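Local coordinates for fervidolysin (PDB 1R6V), which degrades keratin into peptides as a calcium-binding, subtilisin-like serine protease, letting its bacterium grow on native feathers, at residues P103-P108 with T373-Q378; G128-N133 with V366-G371; V218-G223 with T388-V393. The protein carries 1 engineered substitution. All blocks are in the same frame, centred on the assembly; numbering follows the deposited sequence.

Contact 1: residues P103-P108 with T373-Q378; sequences PTVVKP and TYDYYQ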
ATOM      1  N   PRO A 103      13.949   8.883  13.682  1.00 22.04           N
ATOM      2  CA  PRO A 103      15.362   9.271  13.610  1.00 21.56           C
ATOM      3  C   PRO A 103      15.977   9.171  14.998  1.00 22.24           C
ATOM      4  O   PRO A 103      15.260   9.245  15.995  1.00 22.37           O
ATOM      5  CB  PRO A 103      15.298  10.717  13.130  1.00 22.97           C
ATOM      6  CG  PRO A 103      14.017  11.218  13.707  1.00 22.46           C
ATOM      7  CD  PRO A 103      13.069  10.053  13.500  1.00 21.40           C
ATOM      8  N   THR A 104      17.293   8.994  15.068  1.00 21.11           N
ATOM      9  CA  THR A 104      17.969   8.919  16.361  1.00 21.01           C
ATOM     10  C   THR A 104      18.949  10.082  16.476  1.00 20.63           C
ATOM     11  O   THR A 104      19.437  10.593  15.473  1.00 18.34           O
ATOM     12  CB  THR A 104      18.722   7.587  16.537  1.00 22.75           C
ATOM     13  OG1 THR A 104      19.628   7.393  15.448  1.00 22.12           O
ATOM     14  CG2 THR A 104      17.739   6.428  16.579  1.00 23.36           C
ATOM     15  N   VAL A 105      19.225  10.511  17.698  1.00 19.79           N
ATOM     16  CA  VAL A 105      20.131  11.621  17.906  1.00 20.17           C
ATOM     17  C   VAL A 105      21.593  11.204  17.811  1.00 20.31           C
ATOM     18  O   VAL A 105      21.959  10.083  18.188  1.00 20.22           O
ATOM     19  CB  VAL A 105      19.876  12.278  19.283  1.00 21.81           C
ATOM     20  CG1 VAL A 105      20.944  13.339  19.583  1.00 22.60           C
ATOM     21  CG2 VAL A 105      18.493  12.917  19.290  1.00 23.01           C
ATOM     22  N   VAL A 106      22.415  12.090  17.250  1.00 16.92           N
ATOM     23  CA  VAL A 106      23.849  11.847  17.166  1.00 16.75           C
ATOM     24  C   VAL A 106      24.566  13.128  17.567  1.00 16.70           C
ATOM     25  O   VAL A 106      23.960  14.202  17.645  1.00 16.55           O
ATOM     26  CB  VAL A 106      24.334  11.401  15.748  1.00 17.48           C
ATOM     27  CG1 VAL A 106      23.623  10.115  15.336  1.00 16.29           C
ATOM     28  CG2 VAL A 106      24.122  12.517  14.720  1.00 16.35           C
ATOM     29  N   LYS A 107      25.861  13.012  17.847  1.00 15.21           N
ATOM     30  CA  LYS A 107      26.648  14.172  18.240  1.00 16.58           C
ATOM     31  C   LYS A 107      27.181  14.924  17.039  1.00 16.89           C
ATOM     32  O   LYS A 107      27.323  14.360  15.955  1.00 17.98           O
ATOM     33  CB  LYS A 107      27.848  13.734  19.085  1.00 18.07           C
ATOM     34  CG  LYS A 107      27.497  13.089  20.401  1.00 19.97           C
ATOM     35  CD  LYS A 107      26.887  14.073  21.376  1.00 25.07           C
ATOM     36  CE  LYS A 107      26.655  13.401  22.727  1.00 27.52           C
ATOM     37  NZ  LYS A 107      26.068  14.323  23.731  1.00 32.90           N
ATOM     38  N   PRO A 108      27.468  16.217  17.209  1.00 16.33           N
ATOM     39  CA  PRO A 108      28.003  16.955  16.067  1.00 16.48           C
ATOM     40  C   PRO A 108      29.346  16.353  15.688  1.00 17.08           C
ATOM     41  O   PRO A 108      30.017  15.728  16.517  1.00 17.18           O
ATOM     42  CB  PRO A 108      28.136  18.388  16.593  1.00 16.34           C
ATOM     43  CG  PRO A 108      28.122  18.231  18.109  1.00 16.22           C
ATOM     44  CD  PRO A 108      27.135  17.122  18.322  1.00 17.43           C
ATOM     45  N   THR A 373      15.774  26.171  18.824  1.00 13.96           N
ATOM     46  CA  THR A 373      16.321  24.885  19.261  1.00 14.59           C
ATOM     47  C   THR A 373      16.645  24.002  18.066  1.00 13.84           C
ATOM     48  O   THR A 373      15.869  23.929  17.122  1.00 14.30           O
ATOM     49  CB  THR A 373      15.323  24.154  20.160  1.00 15.13           C
ATOM     50  OG1 THR A 373      14.012  24.223  19.568  1.00 17.70           O
ATOM     51  CG2 THR A 373      15.282  24.819  21.549  1.00 15.66           C
ATOM     52  N   TYR A 374      17.785  23.323  18.126  1.00 13.00           N
ATOM     53  CA  TYR A 374      18.231  22.471  17.026  1.00 13.94           C
ATOM     54  C   TYR A 374      18.809  21.182  17.557  1.00 15.78           C
ATOM     55  O   TYR A 374      19.163  21.094  18.727  1.00 15.42           O
ATOM     56  CB  TYR A 374      19.345  23.171  16.240  1.00 13.41           C
ATOM     57  CG  TYR A 374      18.924  24.473  15.620  1.00 12.59           C
ATOM     58  CD1 TYR A 374      18.840  25.642  16.376  1.00 14.90           C
ATOM     59  CD2 TYR A 374      18.545  24.519  14.278  1.00 14.55           C
ATOM     60  CE1 TYR A 374      18.377  26.822  15.814  1.00 15.10           C
ATOM     61  CE2 TYR A 374      18.083  25.685  13.705  1.00 14.10           C
ATOM     62  CZ  TYR A 374      17.993  26.833  14.475  1.00 15.14           C
ATOM     63  OH  TYR A 374      17.492  27.973  13.906  1.00 14.17           O
ATOM     64  N   ASP A 375      18.911  20.183  16.689  1.00 14.67           N
ATOM     65  CA  ASP A 375      19.528  18.925  17.086  1.00 15.53           C
ATOM     66  C   ASP A 375      20.025  18.206  15.852  1.00 14.83           C
ATOM     67  O   ASP A 375      19.574  18.470  14.727  1.00 13.80           O
ATOM     68  CB  ASP A 375      18.559  18.006  17.861  1.00 16.86           C
ATOM     69  CG  ASP A 375      19.280  17.171  18.923  1.00 19.37           C
ATOM     70  OD1 ASP A 375      20.529  17.070  18.839  1.00 16.24           O
ATOM     71  OD2 ASP A 375      18.598  16.619  19.828  1.00 19.38           O
ATOM     72  N   TYR A 376      20.955  17.293  16.077  1.00 15.07           N
ATOM     73  CA  TYR A 376      21.552  16.494  15.014  1.00 14.63           C
ATOM     74  C   TYR A 376      20.916  15.104  15.025  1.00 13.59           C
ATOM     75  O   TYR A 376      20.978  14.399  16.027  1.00 14.68           O
ATOM     76  CB  TYR A 376      23.065  16.332  15.227  1.00 13.02           C
ATOM     77  CG  TYR A 376      23.839  17.626  15.325  1.00 14.65           C
ATOM     78  CD1 TYR A 376      23.868  18.334  16.519  1.00 15.44           C
ATOM     79  CD2 TYR A 376      24.542  18.137  14.235  1.00 14.51           C
ATOM     80  CE1 TYR A 376      24.570  19.514  16.639  1.00 16.92           C
ATOM     81  CE2 TYR A 376      25.258  19.340  14.349  1.00 16.28           C
ATOM     82  CZ  TYR A 376      25.258  20.013  15.561  1.00 16.43           C
ATOM     83  OH  TYR A 376      25.927  21.202  15.717  1.00 22.41           O
ATOM     84  N   TYR A 377      20.329  14.711  13.900  1.00 14.14           N
ATOM     85  CA  TYR A 377      19.684  13.411  13.783  1.00 14.87           C
ATOM     86  C   TYR A 377      20.324  12.560  12.690  1.00 14.86           C
ATOM     87  O   TYR A 377      21.045  13.058  11.818  1.00 14.41           O
ATOM     88  CB  TYR A 377      18.201  13.567  13.415  1.00 14.92           C
ATOM     89  CG  TYR A 377      17.287  14.092  14.500  1.00 16.03           C
ATOM     90  CD1 TYR A 377      17.747  14.324  15.795  1.00 16.39           C
ATOM     91  CD2 TYR A 377      15.943  14.328  14.223  1.00 16.06           C
ATOM     92  CE1 TYR A 377      16.883  14.778  16.803  1.00 17.36           C
ATOM     93  CE2 TYR A 377      15.072  14.784  15.209  1.00 17.83           C
ATOM     94  CZ  TYR A 377      15.542  15.007  16.495  1.00 19.34           C
ATOM     95  OH  TYR A 377      14.678  15.470  17.474  1.00 18.24           O
ATOM     96  N   GLN A 378      20.014  11.272  12.735  1.00 13.89           N
ATOM     97  CA  GLN A 378      20.479  10.330  11.737  1.00 16.74           C
ATOM     98  C   GLN A 378      19.302   9.418  11.420  1.00 16.71           C
ATOM     99  O   GLN A 378      18.440   9.189  12.269  1.00 16.08           O
ATOM    100  CB  GLN A 378      21.649   9.528  12.301  1.00 18.70           C
ATOM    101  CG  GLN A 378      21.928   8.222  11.626  1.00 24.97           C
ATOM    102  CD  GLN A 378      22.683   7.276  12.561  1.00 26.30           C
ATOM    103  OE1 GLN A 378      23.788   7.577  12.995  1.00 25.78           O
ATOM    104  NE2 GLN A 378      22.079   6.133  12.875  1.00 27.49           N
TER
HETATM  105  O   HOH W   1      18.785   5.560  13.217  1.00 25.84           O
HETATM  106  O   HOH W   2      23.043  16.168  19.452  1.00 18.29           O
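Thr104 and Gln378 form an antiparallel hydrogen-bonded pair, with Thr104 N bound to Gln378 O at 3.0 Å and Gln378 N to Thr104 O at 2.9 Å. Val105 and Tyr377 follow as the non-hydrogen-bonded pair, and Val106 N then hydrogen-bonds Tyr376 O, approaching from 36° out of the carbonyl plane. Tyr376 carries much of the side-chain contact. Its CB lies 3.3 Å from Val106 O and also meets Val106 CG2. CG stands beside the backbone N (chi1 -57°), with Val106 O again its nearest neighbour across the contact. Farther out, CD1 touches Pro108 CD, CD2 approaches Pro108 CA, and CE1 and CE2 both lie near Pro108 CB. The ring comes closest to the proline at Tyr376 CZ, 3.5 Å from Pro108 CB, which sits over one ring face, displaced toward the rim, in a CH-pi contact. The hydroxyl passes the proline and hydrogen-bonds Glu134.

The Tyr377 ring, by comparison, is met obliquely, from the same side of its plane, by two residues: CE1 by Val105 CG2 at 3.5 Å, CD2 by Pro103 CG at 3.7 Å. Water bridges Val106 O and Asp375 OD1, donating to both. Residues 103-108 belong to the inferred propeptide, and Pro103 lies beside Ser381, assigned to the charge relay, and the engineered Ala200, which occupies another relay position, consistent with a propeptide still lodged at the active site. Strand 374-378 runs in the middle of a three-stranded antiparallel sheet, between strands 104-105 and 347-350, with helix 380-397 touching Pro103 and Tyr377 through Met382.

Contact 2: residues G128-N133 with V366-G371; sequences GEELSN and VPATNG. With CA (calcium ion), chain B.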
ATOM      1  N   GLY A 128      25.178  31.592   3.827  1.00 24.72           N
ATOM      2  CA  GLY A 128      24.693  32.839   4.403  1.00 23.04           C
ATOM      3  C   GLY A 128      24.172  32.796   5.834  1.00 23.03           C
ATOM      4  O   GLY A 128      23.956  33.842   6.454  1.00 22.85           O
ATOM      5  N   GLU A 129      23.970  31.592   6.359  1.00 19.83           N
ATOM      6  CA  GLU A 129      23.448  31.405   7.714  1.00 18.63           C
ATOM      7  C   GLU A 129      24.583  31.139   8.689  1.00 18.02           C
ATOM      8  O   GLU A 129      25.586  30.533   8.322  1.00 18.87           O
ATOM      9  CB  GLU A 129      22.498  30.210   7.749  1.00 17.85           C
ATOM     10  CG  GLU A 129      21.556  30.165   6.572  1.00 19.91           C
ATOM     11  CD  GLU A 129      20.600  31.324   6.559  1.00 21.12           C
ATOM     12  OE1 GLU A 129      19.544  31.214   7.218  1.00 22.61           O
ATOM     13  OE2 GLU A 129      20.904  32.351   5.902  1.00 22.26           O
ATOM     14  N   GLU A 130      24.397  31.551   9.937  1.00 17.76           N
ATOM     15  CA  GLU A 130      25.427  31.361  10.942  1.00 19.23           C
ATOM     16  C   GLU A 130      25.826  29.901  11.150  1.00 19.66           C
ATOM     17  O   GLU A 130      26.956  29.627  11.539  1.00 20.25           O
ATOM     18  CB  GLU A 130      24.981  31.976  12.264  1.00 19.26           C
ATOM     19  CG  GLU A 130      23.800  31.280  12.881  1.00 18.34           C
ATOM     20  CD  GLU A 130      23.119  32.128  13.932  1.00 19.63           C
ATOM     21  OE1 GLU A 130      22.048  31.713  14.410  1.00 18.71           O
ATOM     22  OE2 GLU A 130      23.652  33.216  14.284  1.00 20.38           O
ATOM     23  N   LEU A 131      24.919  28.959  10.889  1.00 18.10           N
ATOM     24  CA  LEU A 131      25.254  27.549  11.067  1.00 18.09           C
ATOM     25  C   LEU A 131      25.614  26.827   9.768  1.00 17.66           C
ATOM     26  O   LEU A 131      25.730  25.599   9.751  1.00 18.03           O
ATOM     27  CB  LEU A 131      24.102  26.810  11.772  1.00 18.03           C
ATOM     28  CG  LEU A 131      23.689  27.427  13.121  1.00 17.95           C
ATOM     29  CD1 LEU A 131      22.534  26.623  13.722  1.00 18.93           C
ATOM     30  CD2 LEU A 131      24.891  27.462  14.081  1.00 18.66           C
ATOM     31  N   SER A 132      25.823  27.586   8.692  1.00 18.87           N
ATOM     32  CA  SER A 132      26.163  27.005   7.389  1.00 19.09           C
ATOM     33  C   SER A 132      27.285  25.986   7.437  1.00 19.80           C
ATOM     34  O   SER A 132      27.257  24.993   6.711  1.00 18.99           O
ATOM     35  CB  SER A 132      26.600  28.087   6.397  1.00 18.76           C
ATOM     36  OG  SER A 132      25.593  29.034   6.150  1.00 21.96           O
ATOM     37  N   ASN A 133      28.290  26.237   8.272  1.00 18.44           N
ATOM     38  CA  ASN A 133      29.438  25.332   8.314  1.00 21.05           C
ATOM     39  C   ASN A 133      29.074  23.908   8.693  1.00 18.31           C
ATOM     40  O   ASN A 133      29.790  22.962   8.359  1.00 19.94           O
ATOM     41  CB  ASN A 133      30.506  25.849   9.288  1.00 24.60           C
ATOM     42  CG  ASN A 133      30.061  25.769  10.737  1.00 28.86           C
ATOM     43  OD1 ASN A 133      29.138  26.467  11.157  1.00 32.47           O
ATOM     44  ND2 ASN A 133      30.711  24.903  11.507  1.00 33.46           N
ATOM     45  N   VAL A 366      24.498  24.119  20.116  1.00 20.64           N
ATOM     46  CA  VAL A 366      24.352  24.745  18.802  1.00 19.06           C
ATOM     47  C   VAL A 366      24.398  26.264  18.949  1.00 19.21           C
ATOM     48  O   VAL A 366      23.527  26.865  19.576  1.00 18.74           O
ATOM     49  CB  VAL A 366      23.028  24.312  18.132  1.00 15.96           C
ATOM     50  CG1 VAL A 366      22.886  24.973  16.760  1.00 17.78           C
ATOM     51  CG2 VAL A 366      23.004  22.797  17.984  1.00 16.61           C
ATOM     52  N   PRO A 367      25.419  26.904  18.360  1.00 19.25           N
ATOM     53  CA  PRO A 367      25.593  28.359  18.438  1.00 19.93           C
ATOM     54  C   PRO A 367      24.627  29.234  17.631  1.00 21.10           C
ATOM     55  O   PRO A 367      25.054  30.146  16.918  1.00 22.14           O
ATOM     56  CB  PRO A 367      27.052  28.540  18.022  1.00 20.01           C
ATOM     57  CG  PRO A 367      27.227  27.474  16.970  1.00 20.17           C
ATOM     58  CD  PRO A 367      26.492  26.277  17.561  1.00 20.50           C
ATOM     59  N   ALA A 368      23.329  28.966  17.745  1.00 21.58           N
ATOM     60  CA  ALA A 368      22.316  29.766  17.040  1.00 23.82           C
ATOM     61  C   ALA A 368      22.083  31.064  17.819  1.00 24.75           C
ATOM     62  O   ALA A 368      22.219  31.091  19.041  1.00 25.37           O
ATOM     63  CB  ALA A 368      20.997  28.982  16.928  1.00 23.30           C
ATOM     64  N   THR A 369      21.728  32.138  17.125  1.00 24.39           N
ATOM     65  CA  THR A 369      21.502  33.398  17.825  1.00 24.79           C
ATOM     66  C   THR A 369      20.069  33.893  17.664  1.00 25.12           C
ATOM     67  O   THR A 369      19.784  35.072  17.871  1.00 26.01           O
ATOM     68  CB  THR A 369      22.477  34.499  17.339  1.00 24.88           C
ATOM     69  OG1 THR A 369      22.250  34.771  15.955  1.00 26.82           O
ATOM     70  CG2 THR A 369      23.918  34.061  17.530  1.00 25.10           C
ATOM     71  N   ASN A 370      19.162  32.986  17.317  1.00 23.18           N
ATOM     72  CA  ASN A 370      17.769  33.360  17.115  1.00 20.90           C
ATOM     73  C   ASN A 370      16.845  32.812  18.188  1.00 20.82           C
ATOM     74  O   ASN A 370      15.622  32.923  18.076  1.00 20.32           O
ATOM     75  CB  ASN A 370      17.298  32.885  15.739  1.00 21.39           C
ATOM     76  CG  ASN A 370      17.489  31.401  15.541  1.00 20.60           C
ATOM     77  OD1 ASN A 370      17.907  30.689  16.456  1.00 20.44           O
ATOM     78  ND2 ASN A 370      17.188  30.919  14.338  1.00 19.43           N
ATOM     79  N   GLY A 371      17.435  32.235  19.229  1.00 18.03           N
ATOM     80  CA  GLY A 371      16.658  31.668  20.312  1.00 18.53           C
ATOM     81  C   GLY A 371      16.016  30.338  19.956  1.00 19.01           C
ATOM     82  O   GLY A 371      15.254  29.787  20.744  1.00 19.59           O
TER
HETATM   83 CA    CA B   1      17.875  30.477   8.733  1.00  3.26          CA
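Leu131 and Glu130, in the type I beta turn from Glu129 to Ser132, reach across to the loop 366-371, whose Pro367 is the centre of an inverse gamma turn; the turn also brings Glu129 to the calcium site. The tight part is apolar. Buried Leu131 has its two methyls on different residues: CD1 is pressed to 3.5 Å from Val366 CG1, closer than usual van der Waals contact, while CD2 rests on Pro367 CG at 3.7 Å. Leu348 of strand 347-350 touches both Leu131 and Val366.

The polar side, at the partly exposed Glu130 and the exposed Thr369, rests on one carboxylate. Glu130 CG sits between the backbone N and the carbonyl carbon (chi1 66°), and the chain beyond it is extended toward Thr369. There OE1 accepts a hydrogen bond from Thr369 N at 2.8 Å from the syn side, 35° out of the carboxylate plane, and OE2 one from Thr369 OG1 at 2.7 Å with its syn lone pair. Both oxygens are thus held by one residue, which fixes the rotation of the carboxylate. Gly216 N also binds OE1, and Lys215 NZ bonds Thr369 OG1, tying the pair to the calcium loop; the nearby ammonium would be expected to stabilise the negative charge. In the turn itself, Glu129 O accepts from both Ser132 N and Ser132 OG, while Glu129 OE1 binds the calcium ion at 2.4 Å.

Contact 3: residues V218-G223 with T388-V393; sequences VGVAPG and TGVVAV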
ATOM      1  N   VAL A 218      19.405  26.623   6.993  1.00 15.01           N
ATOM      2  CA  VAL A 218      18.592  27.009   5.847  1.00 13.33           C
ATOM      3  C   VAL A 218      18.238  25.692   5.164  1.00 14.67           C
ATOM      4  O   VAL A 218      19.012  24.738   5.217  1.00 13.65           O
ATOM      5  CB  VAL A 218      19.359  27.973   4.887  1.00 14.69           C
ATOM      6  CG1 VAL A 218      20.665  27.349   4.437  1.00 13.13           C
ATOM      7  CG2 VAL A 218      18.469  28.339   3.681  1.00 12.76           C
ATOM      8  N   GLY A 219      17.043  25.620   4.587  1.00 13.20           N
ATOM      9  CA  GLY A 219      16.614  24.396   3.935  1.00 13.30           C
ATOM     10  C   GLY A 219      17.154  24.252   2.526  1.00 12.14           C
ATOM     11  O   GLY A 219      17.775  25.164   1.996  1.00 12.75           O
ATOM     12  N   VAL A 220      16.946  23.080   1.947  1.00 12.42           N
ATOM     13  CA  VAL A 220      17.361  22.790   0.579  1.00 10.63           C
ATOM     14  C   VAL A 220      16.593  23.712  -0.378  1.00 12.24           C
ATOM     15  O   VAL A 220      17.132  24.173  -1.389  1.00 11.68           O
ATOM     16  CB  VAL A 220      17.024  21.331   0.216  1.00 12.91           C
ATOM     17  CG1 VAL A 220      17.258  21.096  -1.256  1.00 13.82           C
ATOM     18  CG2 VAL A 220      17.880  20.369   1.064  1.00 13.66           C
ATOM     19  N   ALA A 221      15.333  23.957  -0.031  1.00 12.09           N
ATOM     20  CA  ALA A 221      14.409  24.775  -0.820  1.00 13.01           C
ATOM     21  C   ALA A 221      13.856  25.907   0.051  1.00 14.19           C
ATOM     22  O   ALA A 221      12.694  25.889   0.458  1.00 12.14           O
ATOM     23  CB  ALA A 221      13.260  23.887  -1.334  1.00 12.37           C
ATOM     24  N   PRO A 222      14.682  26.925   0.331  1.00 14.92           N
ATOM     25  CA  PRO A 222      14.224  28.039   1.167  1.00 15.11           C
ATOM     26  C   PRO A 222      13.071  28.852   0.590  1.00 13.67           C
ATOM     27  O   PRO A 222      12.456  29.638   1.297  1.00 14.13           O
ATOM     28  CB  PRO A 222      15.487  28.861   1.382  1.00 14.14           C
ATOM     29  CG  PRO A 222      16.304  28.578   0.147  1.00 15.17           C
ATOM     30  CD  PRO A 222      16.074  27.108  -0.110  1.00 16.11           C
ATOM     31  N   GLY A 223      12.771  28.642  -0.682  1.00 13.93           N
ATOM     32  CA  GLY A 223      11.671  29.381  -1.287  1.00 15.36           C
ATOM     33  C   GLY A 223      10.331  28.675  -1.160  1.00 15.30           C
ATOM     34  O   GLY A 223       9.269  29.285  -1.359  1.00 13.84           O
ATOM     35  N   THR A 388      13.086  15.516  -0.903  1.00 11.41           N
ATOM     36  CA  THR A 388      11.857  16.294  -1.053  1.00 11.36           C
ATOM     37  C   THR A 388      12.213  17.746  -1.377  1.00 12.99           C
ATOM     38  O   THR A 388      11.559  18.401  -2.204  1.00 11.65           O
ATOM     39  CB  THR A 388      10.991  16.201   0.233  1.00 10.69           C
ATOM     40  OG1 THR A 388      10.539  14.849   0.379  1.00  9.08           O
ATOM     41  CG2 THR A 388       9.768  17.098   0.153  1.00 10.44           C
ATOM     42  N   GLY A 389      13.270  18.249  -0.741  1.00 11.56           N
ATOM     43  CA  GLY A 389      13.716  19.609  -1.003  1.00 12.62           C
ATOM     44  C   GLY A 389      14.229  19.769  -2.432  1.00 13.60           C
ATOM     45  O   GLY A 389      13.968  20.771  -3.101  1.00 12.87           O
ATOM     46  N   VAL A 390      14.973  18.779  -2.909  1.00 12.75           N
ATOM     47  CA  VAL A 390      15.482  18.832  -4.268  1.00 12.50           C
ATOM     48  C   VAL A 390      14.297  18.839  -5.237  1.00 12.46           C
ATOM     49  O   VAL A 390      14.281  19.599  -6.196  1.00 11.68           O
ATOM     50  CB  VAL A 390      16.408  17.631  -4.568  1.00 12.90           C
ATOM     51  CG1 VAL A 390      16.711  17.551  -6.073  1.00 13.57           C
ATOM     52  CG2 VAL A 390      17.725  17.800  -3.798  1.00 12.16           C
ATOM     53  N   VAL A 391      13.308  17.980  -4.991  1.00 10.40           N
ATOM     54  CA  VAL A 391      12.127  17.948  -5.858  1.00 10.09           C
ATOM     55  C   VAL A 391      11.427  19.313  -5.891  1.00 10.94           C
ATOM     56  O   VAL A 391      10.984  19.781  -6.949  1.00 10.45           O
ATOM     57  CB  VAL A 391      11.104  16.859  -5.385  1.00 10.23           C
ATOM     58  CG1 VAL A 391       9.792  16.941  -6.208  1.00  9.25           C
ATOM     59  CG2 VAL A 391      11.717  15.470  -5.566  1.00  9.70           C
ATOM     60  N   ALA A 392      11.291  19.951  -4.730  1.00 10.38           N
ATOM     61  CA  ALA A 392      10.633  21.251  -4.690  1.00 11.72           C
ATOM     62  C   ALA A 392      11.359  22.280  -5.558  1.00 13.06           C
ATOM     63  O   ALA A 392      10.712  23.076  -6.242  1.00 11.93           O
ATOM     64  CB  ALA A 392      10.528  21.751  -3.241  1.00 12.52           C
ATOM     65  N   VAL A 393      12.689  22.275  -5.517  1.00 10.71           N
ATOM     66  CA  VAL A 393      13.478  23.207  -6.337  1.00 13.18           C
ATOM     67  C   VAL A 393      13.264  22.870  -7.824  1.00 12.63           C
ATOM     68  O   VAL A 393      13.041  23.759  -8.656  1.00 13.95           O
ATOM     69  CB  VAL A 393      15.002  23.145  -5.943  1.00 11.92           C
ATOM     70  CG1 VAL A 393      15.841  24.067  -6.855  1.00 14.31           C
ATOM     71  CG2 VAL A 393      15.165  23.622  -4.488  1.00 11.55           C
TER
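Val220 and Ala221 pack against the buried 388-393 part of helix 380-397 of the subtilisin-like alpha/beta fold, the helix that starts beside Ser381, the assigned nucleophile of the charge relay. Apolar contact accounts for the join, and no hydrogen bond crosses it. Val220 lies against helix backbone. Because Gly389 has no side chain, Val220 CB can settle 3.9 Å from Gly389 CA, and the two CA atoms come to 5.1 Å. Val220 CG1, anti to its own backbone N (chi1 171°), then reaches 3.5 Å from Gly389 C and 3.6 Å from Val390 N, so that one methyl lies against the peptide link between these residues. Its contact with Val390 CG2 is more distant.

Methyl-to-methyl packing is the work of Ala221. One helical turn after Gly389, Val393 brings CG2 to 3.7 Å from Ala221 CB, and Ala392 CB is the other methyl that this group meets, at 4.0 Å. The small alanine therefore fits beside two successive residues of the helix.

Among polar groups, Val220 O lies beside Val393 CG2 and is hydrogen-bonded by Trp148 NE1; the backbones of Val220 and Ala221 bond to Thr207 and Ile208 of helix 200-209. The loop thereby joins that helix to helix 380-397, whose Thr388 and Ala392 also touch Val158 of strand 157-162, which pairs in parallel with its neighbours in the mixed central sheet. Gly389 O, which accepts the helical bond from Val393 N, has Ala221 CB beside it at 3.7 Å.

In the fold
Followed from the N terminus, the chain opens contact 1 at 103-108 in the inferred propeptide, contact 2 at 128-133 and contact 3 at 218-223. It returns at 366-371 to close contact 2 and at 373-378 to close contact 1, so contact 2 nests within contact 1. Contact 3 closes last, at 388-393 on helix 380-397, and crosses both. Contacts 1 and 2 touch where Tyr374 packs on Ala368 and Tyr376 on Val366; Glu129 meets Val218 to connect contacts 2 and 3. Together they tie the propeptide strand to the calcium-site loops and the helix following strand 374-378 of the catalytic domain.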